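Local structure of xylosidase (6XN2) at residues L298-V303 with T352-G357; L320-S325 with K338-A343. The protein is a family GH43 glycoside hydrolase that probably cleaves xylose units from xylo-oligosaccharides, and binds xylotriose. All coordinates share one frame; numbering follows the deposited sequence.

Contact 1 of 2, residues L298-V303 with T352-G357; sequences LLAPVV and TIYPYG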
ATOM      1  N   LEU A 298      -5.816  12.966   0.189  1.00 31.96           N
ATOM      2  CA  LEU A 298      -6.748  12.086   0.860  1.00 30.85           C
ATOM      3  C   LEU A 298      -6.400  11.965   2.349  1.00 31.27           C
ATOM      4  O   LEU A 298      -7.282  11.930   3.209  1.00 32.28           O
ATOM      5  CB  LEU A 298      -6.723  10.729   0.159  1.00 31.43           C
ATOM      6  CG  LEU A 298      -7.711   9.641   0.517  1.00 32.47           C
ATOM      7  CD1 LEU A 298      -8.007   8.874  -0.752  1.00 30.40           C
ATOM      8  CD2 LEU A 298      -7.109   8.733   1.561  1.00 37.39           C
ATOM      9  N   LEU A 299      -5.125  11.970   2.638  1.00 29.65           N
ATOM     10  CA  LEU A 299      -4.668  11.930   3.988  1.00 31.24           C
ATOM     11  C   LEU A 299      -3.594  12.961   4.183  1.00 30.06           C
ATOM     12  O   LEU A 299      -2.632  12.953   3.510  1.00 28.20           O
ATOM     13  CB  LEU A 299      -4.140  10.551   4.378  1.00 28.75           C
ATOM     14  CG  LEU A 299      -3.657  10.309   5.805  1.00 31.54           C
ATOM     15  CD1 LEU A 299      -4.752  10.449   6.830  1.00 27.65           C
ATOM     16  CD2 LEU A 299      -2.990   8.966   5.966  1.00 27.48           C
ATOM     17  N   ALA A 300      -3.688  13.726   5.249  1.00 30.54           N
ATOM     18  CA  ALA A 300      -2.656  14.671   5.599  1.00 31.96           C
ATOM     19  C   ALA A 300      -1.489  13.960   6.269  1.00 31.71           C
ATOM     20  O   ALA A 300      -1.560  12.827   6.638  1.00 25.31           O
ATOM     21  CB  ALA A 300      -3.200  15.735   6.507  1.00 30.50           C
ATOM     22  N   PRO A 301      -0.390  14.672   6.449  1.00 30.80           N
ATOM     23  CA  PRO A 301       0.784  14.037   7.010  1.00 28.72           C
ATOM     24  C   PRO A 301       0.634  13.370   8.345  1.00 28.19           C
ATOM     25  O   PRO A 301       0.011  13.888   9.199  1.00 28.96           O
ATOM     26  CB  PRO A 301       1.782  15.178   7.075  1.00 28.04           C
ATOM     27  CG  PRO A 301       1.367  16.100   6.015  1.00 27.70           C
ATOM     28  CD  PRO A 301      -0.108  16.029   5.983  1.00 31.21           C
ATOM     29  N   VAL A 302       1.233  12.212   8.476  1.00 27.71           N
ATOM     30  CA  VAL A 302       1.218  11.456   9.721  1.00 25.55           C
ATOM     31  C   VAL A 302       2.559  11.576  10.437  1.00 29.03           C
ATOM     32  O   VAL A 302       3.549  11.998   9.834  1.00 26.81           O
ATOM     33  CB  VAL A 302       0.917   9.969   9.471  1.00 27.57           C
ATOM     34  CG1 VAL A 302      -0.509   9.786   8.942  1.00 27.64           C
ATOM     35  CG2 VAL A 302       1.933   9.387   8.488  1.00 28.83           C
ATOM     36  N   VAL A 303       2.608  11.166  11.695  1.00 24.99           N
ATOM     37  CA  VAL A 303       3.831  11.147  12.465  1.00 26.85           C
ATOM     38  C   VAL A 303       4.679  10.009  11.932  1.00 31.42           C
ATOM     39  O   VAL A 303       4.190   8.946  11.710  1.00 27.79           O
ATOM     40  CB  VAL A 303       3.554  10.967  13.967  1.00 30.54           C
ATOM     41  CG1 VAL A 303       4.799  10.611  14.719  1.00 32.08           C
ATOM     42  CG2 VAL A 303       2.956  12.214  14.540  1.00 27.49           C
ATOM     43  N   THR A 352     -10.324  15.333   2.540  1.00 35.33           N
ATOM     44  CA  THR A 352      -9.108  15.075   3.224  1.00 34.67           C
ATOM     45  C   THR A 352      -9.322  14.624   4.659  1.00 38.27           C
ATOM     46  O   THR A 352     -10.090  15.177   5.387  1.00 38.26           O
ATOM     47  CB  THR A 352      -8.199  16.310   3.215  1.00 32.97           C
ATOM     48  OG1 THR A 352      -8.043  16.771   1.893  1.00 32.80           O
ATOM     49  CG2 THR A 352      -6.892  16.009   3.725  1.00 31.42           C
ATOM     50  N   ILE A 353      -8.612  13.598   5.048  1.00 32.49           N
ATOM     51  CA  ILE A 353      -8.663  13.120   6.404  1.00 32.09           C
ATOM     52  C   ILE A 353      -7.456  13.686   7.134  1.00 32.28           C
ATOM     53  O   ILE A 353      -6.391  13.598   6.657  1.00 29.55           O
ATOM     54  CB  ILE A 353      -8.642  11.597   6.443  1.00 32.78           C
ATOM     55  CG1 ILE A 353      -9.812  11.055   5.654  1.00 33.38           C
ATOM     56  CG2 ILE A 353      -8.669  11.099   7.856  1.00 30.78           C
ATOM     57  CD1 ILE A 353      -9.984   9.576   5.722  1.00 32.61           C
ATOM     58  N   TYR A 354      -7.671  14.300   8.286  1.00 33.62           N
ATOM     59  CA  TYR A 354      -6.617  14.890   9.078  1.00 30.41           C
ATOM     60  C   TYR A 354      -6.471  13.994  10.276  1.00 30.34           C
ATOM     61  O   TYR A 354      -7.297  13.996  11.115  1.00 32.83           O
ATOM     62  CB  TYR A 354      -6.983  16.329   9.433  1.00 32.14           C
ATOM     63  CG  TYR A 354      -6.983  17.248   8.242  1.00 31.39           C
ATOM     64  CD1 TYR A 354      -8.080  17.400   7.482  1.00 34.63           C
ATOM     65  CD2 TYR A 354      -5.860  17.912   7.859  1.00 34.15           C
ATOM     66  CE1 TYR A 354      -8.075  18.204   6.375  1.00 37.59           C
ATOM     67  CE2 TYR A 354      -5.851  18.721   6.758  1.00 30.49           C
ATOM     68  CZ  TYR A 354      -6.968  18.854   6.023  1.00 34.68           C
ATOM     69  OH  TYR A 354      -6.999  19.649   4.934  1.00 37.31           O
ATOM     70  N   PRO A 355      -5.375  13.262  10.352  1.00 26.41           N
ATOM     71  CA  PRO A 355      -5.185  12.199  11.346  1.00 30.58           C
ATOM     72  C   PRO A 355      -5.022  12.695  12.786  1.00 30.17           C
ATOM     73  O   PRO A 355      -5.119  11.883  13.699  1.00 29.31           O
ATOM     74  CB  PRO A 355      -3.908  11.496  10.870  1.00 30.74           C
ATOM     75  CG  PRO A 355      -3.188  12.513  10.049  1.00 31.09           C
ATOM     76  CD  PRO A 355      -4.256  13.337   9.394  1.00 31.70           C
ATOM     77  N   TYR A 356      -4.768  13.986  12.986  1.00 31.52           N
ATOM     78  CA  TYR A 356      -4.652  14.536  14.336  1.00 29.83           C
ATOM     79  C   TYR A 356      -5.580  15.731  14.481  1.00 31.42           C
ATOM     80  O   TYR A 356      -5.422  16.534  15.391  1.00 28.99           O
ATOM     81  CB  TYR A 356      -3.192  14.910  14.641  1.00 27.48           C
ATOM     82  CG  TYR A 356      -2.274  13.805  14.188  1.00 32.68           C
ATOM     83  CD1 TYR A 356      -2.202  12.607  14.896  1.00 28.39           C
ATOM     84  CD2 TYR A 356      -1.531  13.926  13.020  1.00 29.92           C
ATOM     85  CE1 TYR A 356      -1.397  11.572  14.466  1.00 32.51           C
ATOM     86  CE2 TYR A 356      -0.726  12.890  12.579  1.00 30.98           C
ATOM     87  CZ  TYR A 356      -0.662  11.720  13.306  1.00 27.18           C
ATOM     88  OH  TYR A 356       0.135  10.687  12.869  1.00 27.61           O
ATOM     89  N   GLY A 357      -6.575  15.810  13.601  1.00 33.04           N
ATOM     90  CA  GLY A 357      -7.478  16.948  13.557  1.00 33.66           C
ATOM     91  C   GLY A 357      -7.014  17.980  12.541  1.00 37.95           C
ATOM     92  O   GLY A 357      -5.813  18.123  12.276  1.00 32.23           O
TER

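Contact 2 of 2, residues L320-S325 with K338-A343; sequences LFYHDS and KMAPLA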
ATOM      1  N   LEU A 320     -10.566   4.336   5.589  1.00 31.61           N
ATOM      2  CA  LEU A 320      -9.159   4.533   5.293  1.00 27.89           C
ATOM      3  C   LEU A 320      -8.353   3.798   6.357  1.00 28.39           C
ATOM      4  O   LEU A 320      -8.528   4.037   7.555  1.00 29.44           O
ATOM      5  CB  LEU A 320      -8.789   6.022   5.280  1.00 30.36           C
ATOM      6  CG  LEU A 320      -7.285   6.282   5.120  1.00 29.11           C
ATOM      7  CD1 LEU A 320      -6.865   5.911   3.716  1.00 27.02           C
ATOM      8  CD2 LEU A 320      -6.867   7.715   5.452  1.00 28.80           C
ATOM      9  N   PHE A 321      -7.498   2.881   5.925  1.00 26.27           N
ATOM     10  CA  PHE A 321      -6.545   2.254   6.831  1.00 25.77           C
ATOM     11  C   PHE A 321      -5.191   2.881   6.583  1.00 28.04           C
ATOM     12  O   PHE A 321      -4.781   3.035   5.439  1.00 26.52           O
ATOM     13  CB  PHE A 321      -6.490   0.745   6.618  1.00 26.99           C
ATOM     14  CG  PHE A 321      -7.734   0.035   7.044  1.00 28.43           C
ATOM     15  CD1 PHE A 321      -8.868   0.065   6.252  1.00 30.32           C
ATOM     16  CD2 PHE A 321      -7.772  -0.660   8.243  1.00 30.39           C
ATOM     17  CE1 PHE A 321     -10.026  -0.593   6.646  1.00 29.11           C
ATOM     18  CE2 PHE A 321      -8.927  -1.319   8.640  1.00 31.06           C
ATOM     19  CZ  PHE A 321     -10.050  -1.279   7.836  1.00 28.83           C
ATOM     20  N   TYR A 322      -4.500   3.265   7.645  1.00 24.26           N
ATOM     21  CA  TYR A 322      -3.229   3.948   7.479  1.00 24.59           C
ATOM     22  C   TYR A 322      -2.348   3.606   8.656  1.00 30.03           C
ATOM     23  O   TYR A 322      -2.701   2.733   9.455  1.00 24.80           O
ATOM     24  CB  TYR A 322      -3.436   5.462   7.347  1.00 25.92           C
ATOM     25  CG  TYR A 322      -4.082   6.125   8.546  1.00 26.24           C
ATOM     26  CD1 TYR A 322      -5.447   5.985   8.795  1.00 27.41           C
ATOM     27  CD2 TYR A 322      -3.331   6.921   9.416  1.00 27.48           C
ATOM     28  CE1 TYR A 322      -6.040   6.589   9.893  1.00 28.29           C
ATOM     29  CE2 TYR A 322      -3.917   7.533  10.517  1.00 26.80           C
ATOM     30  CZ  TYR A 322      -5.273   7.367  10.747  1.00 31.30           C
ATOM     31  OH  TYR A 322      -5.861   7.972  11.837  1.00 26.82           O
ATOM     32  N   HIS A 323      -1.198   4.263   8.767  1.00 26.56           N
ATOM     33  CA  HIS A 323      -0.354   4.061   9.939  1.00 27.58           C
ATOM     34  C   HIS A 323       0.360   5.341  10.362  1.00 27.80           C
ATOM     35  O   HIS A 323       0.434   6.313   9.605  1.00 27.58           O
ATOM     36  CB  HIS A 323       0.666   2.929   9.692  1.00 26.41           C
ATOM     37  CG  HIS A 323       1.761   3.272   8.722  1.00 28.82           C
ATOM     38  ND1 HIS A 323       1.992   2.543   7.573  1.00 27.58           N
ATOM     39  CD2 HIS A 323       2.706   4.243   8.745  1.00 27.03           C
ATOM     40  CE1 HIS A 323       3.022   3.060   6.926  1.00 28.87           C
ATOM     41  NE2 HIS A 323       3.467   4.099   7.611  1.00 26.02           N
ATOM     42  N   ASP A 324       0.872   5.351  11.586  1.00 26.51           N
ATOM     43  CA  ASP A 324       1.821   6.387  11.977  1.00 26.54           C
ATOM     44  C   ASP A 324       2.767   5.858  13.044  1.00 31.56           C
ATOM     45  O   ASP A 324       2.723   4.675  13.403  1.00 27.93           O
ATOM     46  CB  ASP A 324       1.106   7.667  12.446  1.00 28.55           C
ATOM     47  CG  ASP A 324       0.317   7.501  13.753  1.00 30.56           C
ATOM     48  OD1 ASP A 324       0.599   6.603  14.576  1.00 29.25           O
ATOM     49  OD2 ASP A 324      -0.595   8.327  13.966  1.00 28.00           O
ATOM     50  N   SER A 325       3.616   6.738  13.554  1.00 25.74           N
ATOM     51  CA  SER A 325       4.661   6.327  14.477  1.00 29.96           C
ATOM     52  C   SER A 325       4.442   6.858  15.889  1.00 32.72           C
ATOM     53  O   SER A 325       5.394   6.995  16.652  1.00 32.53           O
ATOM     54  CB  SER A 325       6.022   6.790  13.951  1.00 33.41           C
ATOM     55  OG  SER A 325       6.368   6.101  12.762  1.00 30.45           O
ATOM     56  N   LYS A 338      -3.811   2.063  11.758  1.00 27.47           N
ATOM     57  CA  LYS A 338      -4.980   2.759  12.260  1.00 30.51           C
ATOM     58  C   LYS A 338      -6.083   2.713  11.213  1.00 28.71           C
ATOM     59  O   LYS A 338      -5.826   2.407  10.047  1.00 30.88           O
ATOM     60  CB  LYS A 338      -4.630   4.212  12.586  1.00 27.41           C
ATOM     61  CG  LYS A 338      -3.575   4.386  13.661  1.00 28.49           C
ATOM     62  CD  LYS A 338      -3.288   5.869  13.893  1.00 28.65           C
ATOM     63  CE  LYS A 338      -2.720   6.114  15.280  1.00 28.31           C
ATOM     64  NZ  LYS A 338      -2.557   7.577  15.538  1.00 28.02           N
ATOM     65  N   MET A 339      -7.292   3.057  11.582  1.00 28.71           N
ATOM     66  CA  MET A 339      -8.385   3.165  10.629  1.00 30.12           C
ATOM     67  C   MET A 339      -9.249   4.364  10.937  1.00 31.63           C
ATOM     68  O   MET A 339      -9.294   4.784  12.034  1.00 29.17           O
ATOM     69  CB  MET A 339      -9.247   1.920  10.575  1.00 29.84           C
ATOM     70  CG  MET A 339     -10.074   1.686  11.792  1.00 35.84           C
ATOM     71  SD  MET A 339     -10.771   0.036  11.838  1.00 39.80           S
ATOM     72  CE  MET A 339     -11.829   0.120  10.449  1.00 30.98           C
ATOM     73  N   ALA A 340      -9.921   4.876   9.926  1.00 27.18           N
ATOM     74  CA  ALA A 340     -10.815   6.006  10.026  1.00 30.89           C
ATOM     75  C   ALA A 340     -11.903   5.972   8.962  1.00 34.06           C
ATOM     76  O   ALA A 340     -11.684   5.542   7.889  1.00 34.32           O
ATOM     77  CB  ALA A 340     -10.045   7.290   9.925  1.00 28.98           C
ATOM     78  N   PRO A 341     -13.115   6.462   9.318  1.00 36.13           N
ATOM     79  CA  PRO A 341     -14.184   6.454   8.322  1.00 34.60           C
ATOM     80  C   PRO A 341     -13.915   7.392   7.157  1.00 34.91           C
ATOM     81  O   PRO A 341     -13.534   8.498   7.366  1.00 34.07           O
ATOM     82  CB  PRO A 341     -15.375   6.932   9.103  1.00 36.25           C
ATOM     83  CG  PRO A 341     -14.809   7.631  10.276  1.00 35.34           C
ATOM     84  CD  PRO A 341     -13.552   6.971  10.613  1.00 33.33           C
ATOM     85  N   LEU A 342     -14.134   6.929   5.948  1.00 32.23           N
ATOM     86  CA  LEU A 342     -13.901   7.706   4.768  1.00 35.25           C
ATOM     87  C   LEU A 342     -15.173   7.912   4.002  1.00 36.18           C
ATOM     88  O   LEU A 342     -15.996   7.057   3.922  1.00 35.45           O
ATOM     89  CB  LEU A 342     -12.864   7.031   3.880  1.00 32.56           C
ATOM     90  CG  LEU A 342     -12.507   7.560   2.510  1.00 32.87           C
ATOM     91  CD1 LEU A 342     -11.106   7.223   2.157  1.00 30.99           C
ATOM     92  CD2 LEU A 342     -13.417   6.992   1.465  1.00 32.60           C
ATOM     93  N   ALA A 343     -15.298   9.091   3.438  1.00 37.65           N
ATOM     94  CA  ALA A 343     -16.451   9.466   2.695  1.00 35.40           C
ATOM     95  C   ALA A 343     -16.245   9.947   1.289  1.00 37.39           C
ATOM     96  O   ALA A 343     -15.418  10.783   1.054  1.00 37.40           O
ATOM     97  CB  ALA A 343     -17.141  10.571   3.445  1.00 36.42           C
TER
HETATM   98  O   HOH W   1      -4.668   9.199  14.028  1.00 29.21           O

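Contact 1 of 2, residues L298-V303 with T352-G357
The Tyr356 ring meets the 298-303 chain along its rim: Val302 CA lies in the ring plane at the edge, and Pro301 O is close to that plane, 3.6 Å from Tyr356 CE2. On one face of the ring sits CB of its own neighbour, Pro355, offset toward the rim. With chi1 at -45°, CG lies beside the backbone N and the phenol reaches across, where Tyr356 OH accepts a nearly straight bond from Val303 N at 2.8 Å. The second flat group, Tyr354, is approached obliquely by Ala300 CB, 3.7 Å from Tyr354 CD2. Pro355 CD touches both this methyl and Leu299 CD1, 3.9 Å from each, while the Val302 side chain crosses the proline at about a right angle, CG1 toward Pro355 CG. Further back the two backbones make a single bridge at Leu299 and Ile353: Ile353 N bonds to Leu298 O at 2.8 Å, and Ala300 N to Ile353 O at 3.1 Å. Because Tyr356 OH also hydrogen-bonds Asp324 OD2, the phenol is gripped twice; with Val303 N donating to it, its proton most likely goes to the carboxylate. The phenol thus links both segments to strand 317-324.

Contact 2 of 2, residues L320-S325 with K338-A343
Lys338 and Tyr322 face each other as an antiparallel hydrogen-bonded pair, and the lysine can be followed outward over the tyrosine. Its CB sits above one face of the Tyr322 ring, 3.9 Å from the centroid and offset toward the rim, a CH-pi contact. From there CG turns to lie beside the backbone N (chi1 -62°), and the chain runs on extended. Lys338 CD passes Tyr322 CE2 at 3.8 Å, CE comes up against both oxygens of Asp324, and NZ closes a salt bridge to Asp324 OD2 at 2.6 Å, on the syn side of the carboxylate. A water bonded to the phenol, its O 2.8 Å from Tyr322 OH and near the plane of that ring at its edge, also accepts from Lys338 NZ; the hydroxyl has a further partner in Ser39 OG. The aliphatic part of the lysine thus covers an aromatic face while the carboxylate probably offsets the charge of its buried ammonium group. Tyr322 also brings CE1 to within 4.1 Å of Ala340 CB, which is at the ring edge. On the other face of the sheet Met339 and Phe321 point the same way: Met339 CB lies over the phenyl ring, SD is oblique to it in a Met-aromatic contact, and the chain bends at chi3 (-65°) to put CE 3.5 Å from Phe321 CZ. This is the hairpin of strands 317-324 and 336-342. Phe321 packs on strand 47-56, whereas Leu320 and Tyr322 rest on strand 292-299; strand 310-314 flanks the hairpin beyond 317-324.

Overall arrangement
The centres of contacts 1 and 2 lie about 9 Å apart. Along the chain, 298-303 comes first, leaving strand 292-299; both strands of contact 2 follow, and 352-357 returns afterwards, so contact 1 brackets the hairpin. Contact 2 belongs to the three-stranded sheet 310-342, consistent with the last blade of the five-bladed beta-propeller known for GH43, and contact 1 joins the end of strand 292-299, in the preceding sheet, to the loop that follows strand 336-342. They meet where Val303 O probably accepts from Ser325 N (2.9 Å) and where Leu298 packs on Leu320. The xylose-bearing pocket is near: the His323 side chain lies about 6 Å from the sugar, that of Val302 about 11 Å.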